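Side-chain contacts in MEM-A1 (Soil metagenome, PDB 6E0S), which probably hydrolyses beta-lactam antibiotics as a zinc-dependent subclass B3 metallo-beta-lactamase, an activity associated with antibiotic resistance: residues 116-121 / 145-150; 203-208 / 212-217. All blocks are in the same frame, centred on the assembly; numbering follows the deposited sequence. Where two conformers were deposited one is given.

How the contacts relate
Contact 1 (116-121 / 145-150) and contact 2 (203-208 / 212-217) follow one another along the chain; their centres are 21 Å apart and their nearest atoms about 8 Å, without touching. Contact 1 seats a helix on an edge strand of the larger sheet, on the surface; contact 2 closes a loop onto the start of helix 214-226. Both lie near residues that adjoin the zinc ligands His-91, His-93 and His-169. Val-120 and Leu-121, on the helix of contact 1, pack on Glu-92, which lies between two of the histidines. In contact 2, the Tyr-205 side chain lies about 9 Å from a zinc ion and its hydroxyl bonds Gly-168 O, next to His-169.

Contact 1 (116-121 / 145-150); sequences QGEKVL and TRAVAD
In the conformer described, Glu-118 reaches Thr-145 by holding CG opposite its backbone N (chi1 -165°) and then bending sharply at chi2 (-87°), which swings the carboxylate toward the start of strand 145-148. Thr-145 meets it with OG1, set between its own N and carbonyl carbon, while CG2 lies beside the N. The modelled OE2 to OG1 separation of Glu-118 and Thr-145, 2.2 Å, is too short to be trusted; Glu-118 has two deposited conformers, so the detail of this polar meeting is doubtful. In this conformer Glu-118 CG also lies 3.8 Å from Thr-145 CB, and Glu-118 CB is 4.3 Å from Ala-147 CB. These residues belong to the beta-alpha-beta unit 110-114, 115-123, 145-148 of the metallo-beta-lactamase fold, in which helical segment 116-121 and strand 145-148 run nearly antiparallel (163°), their axes coming within 7.9 Å. Strand 145-148 is the outermost strand of its sheet, and its backbone pairs with Val-111 and Ala-113. On the side of the helix facing the sheet, Leu-121 packs on those same two residues. If OE2 is where this conformer puts it, a water bonds weakly to it and to Thr-145 O, and Arg-122 forms a long, weak ion pair with it.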
loop_
_atom_site.group_PDB
_atom_site.type_symbol
_atom_site.label_atom_id
_atom_site.label_comp_id
_atom_site.label_asym_id
_atom_site.label_seq_id
_atom_site.Cartn_x
_atom_site.Cartn_y
_atom_site.Cartn_z
ATOM N N GLN A 116 8.215 3.961 11.933
ATOM C CA GLN A 116 7.871 5.359 11.689
ATOM C C GLN A 116 6.394 5.520 11.350
ATOM O O GLN A 116 5.749 6.481 11.793
ATOM C CB GLN A 116 8.739 5.931 10.560
ATOM C CG GLN A 116 10.203 6.191 10.987
ATOM C CD GLN A 116 10.292 7.160 12.154
ATOM O OE1 GLN A 116 10.961 6.884 13.152
ATOM N NE2 GLN A 116 9.588 8.287 12.052
ATOM N N GLY A 117 5.855 4.624 10.532
ATOM C CA GLY A 117 4.448 4.726 10.168
ATOM C C GLY A 117 3.528 4.542 11.359
ATOM O O GLY A 117 2.505 5.234 11.484
ATOM N N GLU A 118 3.885 3.612 12.250
ATOM C CA GLU A 118 3.063 3.333 13.419
ATOM C C GLU A 118 2.869 4.582 14.269
ATOM O O GLU A 118 1.799 4.777 14.848
ATOM C CB GLU A 118 3.693 2.203 14.246
ATOM C CG GLU A 118 2.737 1.594 15.275
ATOM C CD GLU A 118 2.745 2.334 16.595
ATOM O OE1 GLU A 118 3.686 3.116 16.825
ATOM O OE2 GLU A 118 1.805 2.151 17.406
ATOM N N LYS A 119 3.901 5.436 14.349
ATOM C CA LYS A 119 3.806 6.628 15.191
ATOM C C LYS A 119 2.732 7.568 14.689
ATOM O O LYS A 119 1.959 8.116 15.486
ATOM C CB LYS A 119 5.142 7.361 15.241
ATOM C CG LYS A 119 6.169 6.649 16.072
ATOM C CD LYS A 119 7.423 7.477 16.217
ATOM C CE LYS A 119 8.239 7.445 14.945
ATOM N NZ LYS A 119 9.706 7.398 15.266
ATOM N N VAL A 120 2.672 7.766 13.374
ATOM C CA VAL A 120 1.635 8.610 12.788
ATOM C C VAL A 120 0.266 7.967 12.929
ATOM O O VAL A 120 -0.730 8.654 13.188
ATOM C CB VAL A 120 1.957 8.911 11.312
ATOM C CG1 VAL A 120 0.781 9.663 10.629
ATOM C CG2 VAL A 120 3.207 9.747 11.235
ATOM N N LEU A 121 0.167 6.657 12.697
ATOM C CA LEU A 121 -1.147 6.035 12.802
ATOM C C LEU A 121 -1.698 6.183 14.206
ATOM O O LEU A 121 -2.892 6.439 14.395
ATOM C CB LEU A 121 -1.079 4.553 12.416
ATOM C CG LEU A 121 -0.650 4.271 10.975
ATOM C CD1 LEU A 121 -0.890 2.824 10.617
ATOM C CD2 LEU A 121 -1.350 5.201 9.984
ATOM N N THR A 145 -2.231 -0.866 17.684
ATOM C CA THR A 145 -1.230 -0.943 16.626
ATOM C C THR A 145 -0.031 -1.765 17.090
ATOM O O THR A 145 0.154 -2.030 18.278
ATOM C CB THR A 145 -0.748 0.448 16.178
ATOM O OG1 THR A 145 -0.152 1.130 17.293
ATOM C CG2 THR A 145 -1.899 1.288 15.651
ATOM N N ARG A 146 0.787 -2.172 16.125
ATOM C CA ARG A 146 2.036 -2.856 16.434
ATOM C C ARG A 146 3.015 -2.533 15.315
ATOM O O ARG A 146 2.641 -2.600 14.147
ATOM C CB ARG A 146 1.842 -4.371 16.539
ATOM C CG ARG A 146 3.137 -5.148 16.651
ATOM C CD ARG A 146 2.936 -6.551 17.268
ATOM N NE ARG A 146 1.863 -7.312 16.628
ATOM C CZ ARG A 146 2.027 -8.077 15.548
ATOM N NH1 ARG A 146 3.213 -8.185 14.974
ATOM N NH2 ARG A 146 0.995 -8.740 15.038
ATOM N N ALA A 147 4.248 -2.183 15.662
ATOM C CA ALA A 147 5.238 -1.898 14.628
ATOM C C ALA A 147 5.816 -3.208 14.129
ATOM O O ALA A 147 5.994 -4.150 14.912
ATOM C CB ALA A 147 6.368 -1.024 15.174
ATOM N N VAL A 148 6.115 -3.270 12.831
ATOM C CA VAL A 148 6.855 -4.395 12.265
ATOM C C VAL A 148 8.211 -3.894 11.797
ATOM O O VAL A 148 8.363 -2.735 11.375
ATOM C CB VAL A 148 6.103 -5.072 11.104
ATOM C CG1 VAL A 148 4.721 -5.621 11.587
ATOM C CG2 VAL A 148 5.907 -4.115 9.936
ATOM N N ALA A 149 9.200 -4.779 11.873
ATOM C CA ALA A 149 10.551 -4.513 11.408
ATOM C C ALA A 149 10.664 -4.830 9.923
ATOM O O ALA A 149 9.852 -5.553 9.350
ATOM C CB ALA A 149 11.576 -5.344 12.207
ATOM N N ASP A 150 11.706 -4.286 9.306
ATOM C CA ASP A 150 11.981 -4.581 7.910
ATOM C C ASP A 150 12.287 -6.067 7.771
ATOM O O ASP A 150 13.081 -6.625 8.531
ATOM C CB ASP A 150 13.152 -3.717 7.440
ATOM C CG ASP A 150 13.309 -3.674 5.939
ATOM O OD1 ASP A 150 12.437 -4.161 5.218
ATOM O OD2 ASP A 150 14.361 -3.154 5.478
HETATM O O HOH W 1 2.585 -0.146 19.699
#

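Contact 2 (203-208 / 212-217); sequences FRYSGS and PNALAD
Ala-214 directs its CB toward two aromatic rings of 203-208: it meets Phe-203 CZ at the ring edge, close to the ring plane, at 3.8 Å, and Tyr-205 CD1 at 4.0 Å, obliquely. Tyr-205 is the second residue of a type I beta turn, Arg-204 to Gly-207, and Phe-203 comes just before it, in the loop that leads from strand 185-192 to helix 214-226 of this metallo-beta-lactamase. Alongside, Leu-215 CB packs on Tyr-205 O at 3.4 Å. A water 2.9 Å from Tyr-205 O also accepts the N-H of Leu-215, occupying one of the amides in the first turn of the helix. Just before the helix, Pro-212 CA makes a CA-H...O contact with Ser-208 O. Within the loop, a chi1 of -172° extends the Phe-203 side chain away from its own N, and CE2 comes to lie over the centre of the Tyr-205 ring, 3.9 Å above the plane. Ser-208 OG accepts a nearly straight bond from Arg-204 N at 3.2 Å. Outside the two segments, Pro-131 touches both rings. Glu-282 of the C-terminal helix holds the turn through Tyr-205 N and Ser-206 OG, while Tyr-205 OH bonds Gly-168 O.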
loop_
_atom_site.group_PDB
_atom_site.type_symbol
_atom_site.label_atom_id
_atom_site.label_comp_id
_atom_site.label_asym_id
_atom_site.label_seq_id
_atom_site.Cartn_x
_atom_site.Cartn_y
_atom_site.Cartn_z
ATOM N N PHE A 203 9.531 21.581 1.461
ATOM C CA PHE A 203 10.349 20.372 1.494
ATOM C C PHE A 203 11.068 20.172 0.160
ATOM O O PHE A 203 10.489 20.382 -0.911
ATOM C CB PHE A 203 9.483 19.159 1.806
ATOM C CG PHE A 203 10.273 17.903 2.041
ATOM C CD1 PHE A 203 10.694 17.563 3.312
ATOM C CD2 PHE A 203 10.593 17.062 0.987
ATOM C CE1 PHE A 203 11.425 16.410 3.521
ATOM C CE2 PHE A 203 11.337 15.915 1.193
ATOM C CZ PHE A 203 11.747 15.596 2.459
ATOM N N ARG A 204 12.332 19.749 0.220
ATOM C CA ARG A 204 13.107 19.466 -0.986
ATOM C C ARG A 204 13.816 18.138 -0.814
ATOM O O ARG A 204 14.532 17.946 0.175
ATOM C CB ARG A 204 14.134 20.566 -1.256
ATOM C CG ARG A 204 13.535 21.918 -1.543
ATOM C CD ARG A 204 14.612 22.988 -1.470
ATOM N NE ARG A 204 15.830 22.604 -2.183
ATOM C CZ ARG A 204 16.073 22.871 -3.464
ATOM N NH1 ARG A 204 15.182 23.532 -4.194
ATOM N NH2 ARG A 204 17.211 22.474 -4.016
ATOM N N TYR A 205 13.622 17.229 -1.773
ATOM C CA TYR A 205 14.361 15.972 -1.743
ATOM C C TYR A 205 15.859 16.203 -1.905
ATOM O O TYR A 205 16.662 15.416 -1.391
ATOM C CB TYR A 205 13.843 15.018 -2.827
ATOM C CG TYR A 205 12.579 14.286 -2.414
ATOM C CD1 TYR A 205 12.647 13.016 -1.839
ATOM C CD2 TYR A 205 11.328 14.868 -2.576
ATOM C CE1 TYR A 205 11.509 12.338 -1.448
ATOM C CE2 TYR A 205 10.175 14.199 -2.182
ATOM C CZ TYR A 205 10.270 12.936 -1.621
ATOM O OH TYR A 205 9.120 12.265 -1.214
ATOM N N SER A 206 16.254 17.281 -2.600
ATOM C CA SER A 206 17.666 17.638 -2.742
ATOM C C SER A 206 18.357 17.850 -1.404
ATOM O O SER A 206 19.586 17.931 -1.368
ATOM C CB SER A 206 17.818 18.922 -3.557
ATOM O OG SER A 206 16.992 18.911 -4.695
ATOM N N GLY A 207 17.604 17.973 -0.312
ATOM C CA GLY A 207 18.197 18.207 0.990
ATOM C C GLY A 207 17.234 18.904 1.921
ATOM O O GLY A 207 16.910 20.076 1.711
ATOM N N SER A 208 16.745 18.194 2.940
ATOM C CA SER A 208 15.888 18.805 3.952
ATOM C C SER A 208 16.231 18.251 5.330
ATOM O O SER A 208 16.197 17.030 5.534
ATOM C CB SER A 208 14.396 18.614 3.661
ATOM O OG SER A 208 13.901 19.745 2.952
ATOM N N PRO A 212 16.391 13.990 6.683
ATOM C CA PRO A 212 17.662 14.097 5.949
ATOM C C PRO A 212 17.937 12.942 5.009
ATOM O O PRO A 212 18.658 13.139 4.030
ATOM C CB PRO A 212 18.720 14.187 7.068
ATOM C CG PRO A 212 18.054 13.632 8.274
ATOM C CD PRO A 212 16.604 14.012 8.144
ATOM N N ASN A 213 17.363 11.765 5.223
ATOM C CA ASN A 213 17.663 10.637 4.353
ATOM C C ASN A 213 16.641 10.444 3.250
ATOM O O ASN A 213 16.619 9.385 2.621
ATOM C CB ASN A 213 17.803 9.368 5.178
ATOM C CG ASN A 213 19.078 9.392 6.026
ATOM O OD1 ASN A 213 20.059 10.086 5.695
ATOM N ND2 ASN A 213 19.048 8.687 7.144
ATOM N N ALA A 214 15.827 11.459 2.966
ATOM C CA ALA A 214 14.714 11.260 2.046
ATOM C C ALA A 214 15.190 10.790 0.672
ATOM O O ALA A 214 14.650 9.831 0.115
ATOM C CB ALA A 214 13.904 12.557 1.929
ATOM N N LEU A 215 16.187 11.468 0.100
ATOM C CA LEU A 215 16.657 11.088 -1.229
ATOM C C LEU A 215 17.277 9.692 -1.231
ATOM O O LEU A 215 16.976 8.867 -2.103
ATOM C CB LEU A 215 17.653 12.133 -1.745
ATOM C CG LEU A 215 18.209 11.859 -3.140
ATOM C CD1 LEU A 215 17.065 11.752 -4.140
ATOM C CD2 LEU A 215 19.199 12.959 -3.559
ATOM N N ALA A 216 18.174 9.414 -0.277
ATOM C CA ALA A 216 18.780 8.087 -0.195
ATOM C C ALA A 216 17.715 7.010 -0.034
ATOM O O ALA A 216 17.775 5.951 -0.682
ATOM C CB ALA A 216 19.758 8.042 0.973
ATOM N N ASP A 217 16.738 7.268 0.832
ATOM C CA ASP A 217 15.620 6.351 1.040
ATOM C C ASP A 217 14.866 6.064 -0.253
ATOM O O ASP A 217 14.600 4.903 -0.584
ATOM C CB ASP A 217 14.629 6.944 2.042
ATOM C CG ASP A 217 15.002 6.694 3.481
ATOM O OD1 ASP A 217 16.026 6.028 3.761
ATOM O OD2 ASP A 217 14.238 7.187 4.343
HETATM O O HOH W 2 17.427 13.963 0.982
HETATM O O HOH W 3 19.095 15.987 3.102
#